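Long-range contact in hypothetical protein (Giardia lamblia, PDB 3I3F), which is of unknown function but belongs to the YjgF-like (endoribonuclease L-PSP) family and forms a trimer that binds pentanoic acid: residues Leu72-Leu85 / Leu130-Lys141. Residues are numbered along the deposited sequence; the frame is centred on the assembly and turned at random.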
loop_
_atom_site.group_PDB
_atom_site.type_symbol
_atom_site.label_atom_id
_atom_site.label_comp_id
_atom_site.label_asym_id
_atom_site.label_seq_id
_atom_site.Cartn_x
_atom_site.Cartn_y
_atom_site.Cartn_z
ATOM N N LEU A 72 17.036 -6.532 -0.729
ATOM C CA LEU A 72 16.941 -6.699 0.720
ATOM C C LEU A 72 18.276 -7.112 1.340
ATOM O O LEU A 72 18.664 -6.580 2.376
ATOM C CB LEU A 72 15.843 -7.704 1.089
ATOM C CG LEU A 72 14.414 -7.221 0.824
ATOM C CD1 LEU A 72 13.407 -8.320 1.116
ATOM C CD2 LEU A 72 14.101 -5.983 1.652
ATOM N N GLU A 73 18.984 -8.042 0.706
ATOM C CA GLU A 73 20.284 -8.480 1.224
ATOM C C GLU A 73 21.315 -7.349 1.172
ATOM O O GLU A 73 22.115 -7.187 2.094
ATOM C CB GLU A 73 20.768 -9.733 0.488
ATOM C CG GLU A 73 19.949 -10.969 0.868
ATOM C CD GLU A 73 20.350 -12.234 0.130
ATOM O OE1 GLU A 73 21.331 -12.206 -0.641
ATOM O OE2 GLU A 73 19.671 -13.265 0.327
ATOM N N TYR A 74 21.260 -6.552 0.109
ATOM C CA TYR A 74 22.097 -5.361 -0.035
ATOM C C TYR A 74 21.840 -4.359 1.098
ATOM O O TYR A 74 22.762 -3.677 1.555
ATOM C CB TYR A 74 21.813 -4.722 -1.399
ATOM C CG TYR A 74 22.731 -3.593 -1.813
ATOM C CD1 TYR A 74 24.031 -3.846 -2.243
ATOM C CD2 TYR A 74 22.284 -2.275 -1.816
ATOM C CE1 TYR A 74 24.866 -2.812 -2.647
ATOM C CE2 TYR A 74 23.111 -1.235 -2.213
ATOM C CZ TYR A 74 24.401 -1.510 -2.627
ATOM O OH TYR A 74 25.220 -0.477 -3.022
ATOM N N ALA A 75 20.591 -4.299 1.559
ATOM C CA ALA A 75 20.175 -3.387 2.631
ATOM C C ALA A 75 20.225 -4.020 4.032
ATOM O O ALA A 75 19.560 -3.537 4.948
ATOM C CB ALA A 75 18.765 -2.871 2.342
ATOM N N ASN A 76 21.013 -5.084 4.195
ATOM C CA ASN A 76 21.165 -5.777 5.482
ATOM C C ASN A 76 19.853 -6.393 5.982
ATOM O O ASN A 76 19.535 -6.351 7.171
ATOM C CB ASN A 76 21.782 -4.843 6.537
ATOM C CG ASN A 76 22.441 -5.600 7.686
ATOM O OD1 ASN A 76 22.931 -6.717 7.515
ATOM N ND2 ASN A 76 22.458 -4.985 8.864
ATOM N N SER A 77 19.106 -6.972 5.047
ATOM C CA SER A 77 17.844 -7.645 5.331
ATOM C C SER A 77 17.813 -8.954 4.540
ATOM O O SER A 77 18.861 -9.507 4.204
ATOM C CB SER A 77 16.671 -6.730 4.953
ATOM O OG SER A 77 15.426 -7.263 5.374
ATOM N N GLY A 78 16.621 -9.456 4.242
ATOM C CA GLY A 78 16.488 -10.673 3.449
ATOM C C GLY A 78 15.032 -11.048 3.287
ATOM O O GLY A 78 14.167 -10.454 3.927
ATOM N N LEU A 79 14.764 -12.038 2.439
ATOM C CA LEU A 79 13.393 -12.493 2.190
ATOM C C LEU A 79 12.684 -12.927 3.472
ATOM O O LEU A 79 11.498 -12.656 3.650
ATOM C CB LEU A 79 13.377 -13.651 1.186
ATOM C CG LEU A 79 13.778 -13.316 -0.251
ATOM C CD1 LEU A 79 13.960 -14.596 -1.062
ATOM C CD2 LEU A 79 12.748 -12.406 -0.908
ATOM N N ASP A 80 13.421 -13.594 4.359
ATOM C CA ASP A 80 12.868 -14.069 5.634
ATOM C C ASP A 80 12.616 -12.953 6.657
ATOM O O ASP A 80 12.069 -13.213 7.728
ATOM C CB ASP A 80 13.754 -15.172 6.245
ATOM C CG ASP A 80 15.202 -14.752 6.421
ATOM O OD1 ASP A 80 15.700 -13.930 5.622
ATOM O OD2 ASP A 80 15.853 -15.264 7.357
ATOM N N TYR A 81 13.002 -11.720 6.326
ATOM C CA TYR A 81 12.747 -10.564 7.187
ATOM C C TYR A 81 11.617 -9.666 6.670
ATOM O O TYR A 81 11.297 -8.656 7.294
ATOM C CB TYR A 81 14.027 -9.747 7.370
ATOM C CG TYR A 81 15.067 -10.465 8.192
ATOM C CD1 TYR A 81 15.182 -10.232 9.560
ATOM C CD2 TYR A 81 15.921 -11.391 7.608
ATOM C CE1 TYR A 81 16.135 -10.899 10.323
ATOM C CE2 TYR A 81 16.876 -12.064 8.359
ATOM C CZ TYR A 81 16.975 -11.815 9.715
ATOM O OH TYR A 81 17.925 -12.483 10.456
ATOM N N ILE A 82 11.009 -10.041 5.545
ATOM C CA ILE A 82 9.870 -9.300 5.011
ATOM C C ILE A 82 8.678 -9.445 5.954
ATOM O O ILE A 82 8.331 -10.557 6.358
ATOM C CB ILE A 82 9.466 -9.791 3.605
ATOM C CG1 ILE A 82 10.565 -9.471 2.591
ATOM C CG2 ILE A 82 8.156 -9.141 3.163
ATOM C CD1 ILE A 82 10.341 -10.110 1.238
ATOM N N VAL A 83 8.079 -8.308 6.304
ATOM C CA VAL A 83 6.903 -8.242 7.168
ATOM C C VAL A 83 5.626 -8.240 6.328
ATOM O O VAL A 83 4.646 -8.919 6.647
ATOM C CB VAL A 83 6.931 -6.945 8.010
ATOM C CG1 VAL A 83 5.646 -6.783 8.814
ATOM C CG2 VAL A 83 8.155 -6.926 8.921
ATOM N N SER A 84 5.645 -7.457 5.252
ATOM C CA SER A 84 4.470 -7.255 4.417
ATOM C C SER A 84 4.866 -6.939 2.977
ATOM O O SER A 84 5.929 -6.366 2.731
ATOM C CB SER A 84 3.631 -6.109 4.991
ATOM O OG SER A 84 2.429 -5.922 4.265
ATOM N N LEU A 85 4.014 -7.339 2.036
ATOM C CA LEU A 85 4.159 -6.955 0.632
ATOM C C LEU A 85 2.792 -6.966 -0.045
ATOM O O LEU A 85 1.840 -7.547 0.477
ATOM C CB LEU A 85 5.150 -7.871 -0.099
ATOM C CG LEU A 85 4.854 -9.370 -0.207
ATOM C CD1 LEU A 85 3.800 -9.652 -1.265
ATOM C CD2 LEU A 85 6.132 -10.129 -0.528
ATOM N N LEU A 130 3.399 -8.223 -16.367
ATOM C CA LEU A 130 2.374 -9.199 -15.989
ATOM C C LEU A 130 2.187 -9.275 -14.476
ATOM O O LEU A 130 1.141 -9.716 -13.998
ATOM C CB LEU A 130 2.742 -10.582 -16.530
ATOM C CG LEU A 130 2.924 -10.664 -18.049
ATOM C CD1 LEU A 130 3.437 -12.038 -18.451
ATOM C CD2 LEU A 130 1.623 -10.342 -18.772
ATOM N N VAL A 131 3.211 -8.857 -13.734
ATOM C CA VAL A 131 3.188 -8.869 -12.279
ATOM C C VAL A 131 4.053 -7.730 -11.750
ATOM O O VAL A 131 5.050 -7.349 -12.371
ATOM C CB VAL A 131 3.701 -10.223 -11.716
ATOM C CG1 VAL A 131 5.096 -10.538 -12.247
ATOM C CG2 VAL A 131 3.693 -10.217 -10.190
ATOM N N GLU A 132 3.652 -7.178 -10.614
ATOM C CA GLU A 132 4.447 -6.174 -9.923
ATOM C C GLU A 132 4.257 -6.354 -8.427
ATOM O O GLU A 132 3.131 -6.522 -7.958
ATOM C CB GLU A 132 4.031 -4.766 -10.346
ATOM C CG GLU A 132 4.902 -3.671 -9.741
ATOM C CD GLU A 132 4.660 -2.300 -10.337
ATOM O OE1 GLU A 132 3.916 -2.190 -11.337
ATOM O OE2 GLU A 132 5.230 -1.325 -9.799
ATOM N N VAL A 133 5.360 -6.342 -7.689
ATOM C CA VAL A 133 5.322 -6.486 -6.239
ATOM C C VAL A 133 5.731 -5.157 -5.619
ATOM O O VAL A 133 6.806 -4.627 -5.916
ATOM C CB VAL A 133 6.233 -7.629 -5.761
ATOM C CG1 VAL A 133 6.242 -7.710 -4.241
ATOM C CG2 VAL A 133 5.769 -8.948 -6.364
ATOM N N VAL A 134 4.860 -4.618 -4.770
ATOM C CA VAL A 134 5.028 -3.276 -4.226
ATOM C C VAL A 134 4.861 -3.281 -2.712
ATOM O O VAL A 134 4.421 -4.273 -2.128
ATOM C CB VAL A 134 4.019 -2.284 -4.857
ATOM C CG1 VAL A 134 4.107 -2.322 -6.382
ATOM C CG2 VAL A 134 2.599 -2.581 -4.399
ATOM N N ASN A 135 5.229 -2.167 -2.085
ATOM C CA ASN A 135 5.103 -2.000 -0.636
ATOM C C ASN A 135 5.762 -3.123 0.166
ATOM O O ASN A 135 5.241 -3.547 1.201
ATOM C CB ASN A 135 3.629 -1.837 -0.242
ATOM C CG ASN A 135 3.022 -0.563 -0.788
ATOM O OD1 ASN A 135 3.675 0.478 -0.821
ATOM N ND2 ASN A 135 1.770 -0.636 -1.222
ATOM N N VAL A 136 6.912 -3.596 -0.307
ATOM C CA VAL A 136 7.702 -4.548 0.461
ATOM C C VAL A 136 8.282 -3.806 1.655
ATOM O O VAL A 136 8.977 -2.802 1.488
ATOM C CB VAL A 136 8.843 -5.168 -0.365
ATOM C CG1 VAL A 136 9.763 -6.000 0.527
ATOM C CG2 VAL A 136 8.277 -6.017 -1.489
ATOM N N VAL A 137 7.957 -4.291 2.849
ATOM C CA VAL A 137 8.463 -3.745 4.101
ATOM C C VAL A 137 9.149 -4.882 4.847
ATOM O O VAL A 137 8.563 -5.952 5.031
ATOM C CB VAL A 137 7.318 -3.169 4.962
ATOM C CG1 VAL A 137 7.863 -2.561 6.255
ATOM C CG2 VAL A 137 6.529 -2.131 4.169
ATOM N N ALA A 138 10.392 -4.656 5.262
ATOM C CA ALA A 138 11.197 -5.690 5.909
ATOM C C ALA A 138 12.008 -5.113 7.060
ATOM O O ALA A 138 12.339 -3.930 7.064
ATOM C CB ALA A 138 12.124 -6.338 4.894
ATOM N N ALA A 139 12.317 -5.961 8.035
ATOM C CA ALA A 139 13.198 -5.592 9.138
ATOM C C ALA A 139 14.650 -5.825 8.736
ATOM O O ALA A 139 14.948 -6.729 7.957
ATOM C CB ALA A 139 12.860 -6.408 10.378
ATOM N N GLN A 140 15.552 -5.003 9.264
ATOM C CA GLN A 140 16.985 -5.244 9.099
ATOM C C GLN A 140 17.456 -6.310 10.085
ATOM O O GLN A 140 16.808 -6.557 11.106
ATOM C CB GLN A 140 17.788 -3.957 9.301
ATOM C CG GLN A 140 17.786 -3.033 8.098
ATOM C CD GLN A 140 18.798 -1.910 8.229
ATOM O OE1 GLN A 140 18.847 -1.220 9.247
ATOM N NE2 GLN A 140 19.609 -1.720 7.196
ATOM N N LYS A 141 18.586 -6.933 9.766
ATOM C CA LYS A 141 19.208 -7.929 10.638
ATOM C C LYS A 141 19.947 -7.255 11.790
ATOM O O LYS A 141 20.209 -6.052 11.767
ATOM C CB LYS A 141 20.185 -8.795 9.843
ATOM C CG LYS A 141 19.536 -9.551 8.701
ATOM C CD LYS A 141 20.484 -10.553 8.060
ATOM C CE LYS A 141 21.589 -9.863 7.278
ATOM N NZ LYS A 141 22.371 -10.822 6.448
ATOM O OXT LYS A 141 20.305 -7.904 12.774
HETATM O O HOH W 1 21.959 -8.914 4.199
HETATM O O HOH W 2 22.997 -9.325 3.520
HETATM O O HOH W 3 21.166 -2.422 10.591
HETATM O O HOH W 4 19.936 -12.094 4.606
HETATM O O HOH W 5 2.980 -3.911 2.583
#
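Lys141 sets CG over one face of the Tyr81 ring, 3.9 Å from the ring centroid in a CH-pi contact offset toward the rim, its chain crossing the ring at about a right angle. The stack lies beside the antiparallel pairing of 82-85 with 131-139 in the sheet of the YjgF-like fold, where the chain leaves helix 56-74 and enters the sheet; the pairing bond nearest to it runs from Ala139 N to Tyr81 O. A classic beta bulge interrupts the pairing: Val83 N and Ser84 N both donate to Val137 O, at 2.7 and 3.3 Å, each in the carbonyl plane, and Val137 N returns a bond to Ser84 O. On the helix-facing side of the sheet, Leu72 sets CD2 3.8 Å from Ala138 CB, and Ile82 CG1, anti to its own carbonyl carbon (chi1 -67°), reaches both Ala138 CB and Val136 CG1. Leu85 CB meets the other branch of Val136, CG2, while Leu41 from strand 38-41 also packs on this valine. Val83, on the opposite face with Ser84 and Val137, packs on Tyr40 of the second subunit.

The turn after the helix is tied to the last residues of the chain. Asn76, at positive phi, is the C-prime residue of a Schellman motif, and its carbonyl takes the N-H of Lys141. Ser77 OG, turned anti to the backbone N (chi1 -172°), gives its proton to Ala139 O from above the carbonyl plane at 2.7 Å. The extended Gln140 side chain brings NE2 to Ala75 O at 2.9 Å, a nearly straight bond (173°) with the acceptor in the amide plane.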